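Local coordinates for uncharacterized Thioredoxin-like protein (PDB 3HA9), which is of unknown function but has a thioredoxin-like fold and may have oxidoreductase or antioxidant activity, at residues A[22-25]-A[29-32]. Sequence-based numbering, arbitrary orientation.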
ATOM      1  N   LEU A  22      -3.607  -9.065   2.692  1.00 20.89           N
ATOM      2  CA  LEU A  22      -3.057  -8.752   1.384  1.00 21.10           C
ATOM      3  C   LEU A  22      -2.715 -10.057   0.683  1.00 20.75           C
ATOM      4  O   LEU A  22      -2.304 -11.002   1.339  1.00 21.25           O
ATOM      5  CB  LEU A  22      -1.771  -7.940   1.548  1.00 21.70           C
ATOM      6  CG  LEU A  22      -1.785  -6.736   2.495  1.00 21.52           C
ATOM      7  CD1 LEU A  22      -0.447  -6.614   3.210  1.00 22.55           C
ATOM      8  CD2 LEU A  22      -2.091  -5.487   1.723  1.00 23.35           C
ATOM      9  N   THR A  23      -2.891 -10.101  -0.637  1.00 20.41           N
ATOM     10  CA  THR A  23      -2.465 -11.241  -1.460  0.50 20.28           C
ATOM     11  C   THR A  23      -1.205 -10.850  -2.223  1.00 20.13           C
ATOM     12  O   THR A  23      -1.255  -9.941  -3.063  1.00 20.14           O
ATOM     13  CB  THR A  23      -3.536 -11.645  -2.509  0.50 20.31           C
ATOM     14  OG1 THR A  23      -3.798 -10.543  -3.395  0.50 21.06           O
ATOM     15  CG2 THR A  23      -4.830 -12.079  -1.842  0.50 19.13           C
ATOM     16  N   THR A  24      -0.081 -11.508  -1.946  1.00 20.26           N
ATOM     17  CA  THR A  24       1.155 -11.162  -2.660  1.00 20.04           C
ATOM     18  C   THR A  24       1.089 -11.589  -4.126  1.00 21.03           C
ATOM     19  O   THR A  24       0.225 -12.383  -4.508  1.00 20.64           O
ATOM     20  CB  THR A  24       2.424 -11.743  -2.007  1.00 20.27           C
ATOM     21  OG1 THR A  24       2.485 -13.161  -2.231  1.00 19.60           O
ATOM     22  CG2 THR A  24       2.465 -11.419  -0.519  1.00 18.61           C
ATOM     23  N   ILE A  25       2.005 -11.063  -4.935  1.00 21.89           N
ATOM     24  CA  ILE A  25       2.024 -11.301  -6.388  1.00 22.96           C
ATOM     25  C   ILE A  25       2.137 -12.796  -6.694  1.00 24.26           C
ATOM     26  O   ILE A  25       1.706 -13.270  -7.759  1.00 24.41           O
ATOM     27  CB  ILE A  25       3.156 -10.481  -7.068  1.00 23.23           C
ATOM     28  CG1 ILE A  25       3.029 -10.524  -8.603  1.00 23.23           C
ATOM     29  CG2 ILE A  25       4.563 -10.881  -6.524  1.00 22.43           C
ATOM     30  CD1 ILE A  25       4.041  -9.678  -9.345  1.00 19.86           C
ATOM     31  N   VAL A  29      -1.266 -15.117   1.098  1.00 28.62           N
ATOM     32  CA  VAL A  29      -2.088 -14.197   1.896  1.00 28.43           C
ATOM     33  C   VAL A  29      -1.328 -13.801   3.168  1.00 28.37           C
ATOM     34  O   VAL A  29      -0.935 -14.662   3.948  1.00 28.39           O
ATOM     35  CB  VAL A  29      -3.470 -14.830   2.231  1.00 28.60           C
ATOM     36  CG1 VAL A  29      -4.252 -13.970   3.232  1.00 28.73           C
ATOM     37  CG2 VAL A  29      -4.279 -15.046   0.946  1.00 28.52           C
ATOM     38  N   ILE A  30      -1.097 -12.502   3.356  1.00 28.24           N
ATOM     39  CA  ILE A  30      -0.408 -11.999   4.551  1.00 27.87           C
ATOM     40  C   ILE A  30      -1.179 -10.880   5.254  1.00 27.80           C
ATOM     41  O   ILE A  30      -2.140 -10.327   4.706  1.00 27.59           O
ATOM     42  CB  ILE A  30       1.031 -11.495   4.246  1.00 28.03           C
ATOM     43  CG1 ILE A  30       1.006 -10.317   3.248  1.00 28.27           C
ATOM     44  CG2 ILE A  30       1.922 -12.645   3.781  1.00 28.30           C
ATOM     45  CD1 ILE A  30       2.261  -9.443   3.272  1.00 27.99           C
ATOM     46  N   SER A  31      -0.744 -10.556   6.469  1.00 27.69           N
ATOM     47  CA  SER A  31      -1.270  -9.418   7.217  1.00 28.20           C
ATOM     48  C   SER A  31      -0.107  -8.661   7.847  1.00 28.46           C
ATOM     49  O   SER A  31       1.053  -8.970   7.570  1.00 28.80           O
ATOM     50  CB  SER A  31      -2.278  -9.880   8.279  1.00 28.16           C
ATOM     51  OG  SER A  31      -1.644 -10.609   9.321  1.00 28.06           O
ATOM     52  N   LEU A  32      -0.409  -7.681   8.692  1.00 28.95           N
ATOM     53  CA  LEU A  32       0.631  -6.873   9.340  1.00 29.94           C
ATOM     54  C   LEU A  32       1.635  -7.688  10.163  1.00 30.20           C
ATOM     55  O   LEU A  32       2.827  -7.357  10.192  1.00 30.11           O
ATOM     56  CB  LEU A  32       0.002  -5.781  10.205  1.00 29.61           C
ATOM     57  CG  LEU A  32      -0.430  -4.493   9.504  1.00 30.57           C
ATOM     58  CD1 LEU A  32      -1.225  -3.641  10.480  1.00 30.88           C
ATOM     59  CD2 LEU A  32       0.781  -3.728   8.974  1.00 31.06           C
TER
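L22 and I30 pair across a short antiparallel beta hairpin, strands 22-23 and 29-30, which lies beside the outermost strand 114-117 of the central thioredoxin-like sheet. The register is fixed by two reciprocal backbone hydrogen bonds: L22 N donates to I30 O at 2.8 Å, and I30 N to L22 O, also at 2.8 Å. N-H...O angles of 163° and 164° make both bonds nearly straight. L22 O accepts a further, weaker approach from V29 CA at 3.3 Å, a CA-H...O contact, and therefore meets two consecutive residues of the partner strand. T23 and V29 form the adjoining non-hydrogen-bonded pair, where the backbones draw in to 4.5 Å between the two CA atoms. On their exposed face a methyl touch is provisional: in one of two conformers of T23, its CG2 lies 4.1 Å from V29 CG2.

On the face of L22 and I30, the packing is led by their CD1 methyls, 3.9 Å apart. Just past the strand, T24 CG2 reaches I30 CG1 at 4.2 Å, the two side chains crossing at about a right angle. L22 packs on V116, T24 and I30 on I114, and I25 hydrogen-bonds through its backbone with M115. Toward the turn, T24 OG1 hydrogen-bonds to the backbone N of E28. With chi1 at 61°, I30 holds CG1 between its backbone N and carbonyl carbon, 4.0 Å from L22 CD1.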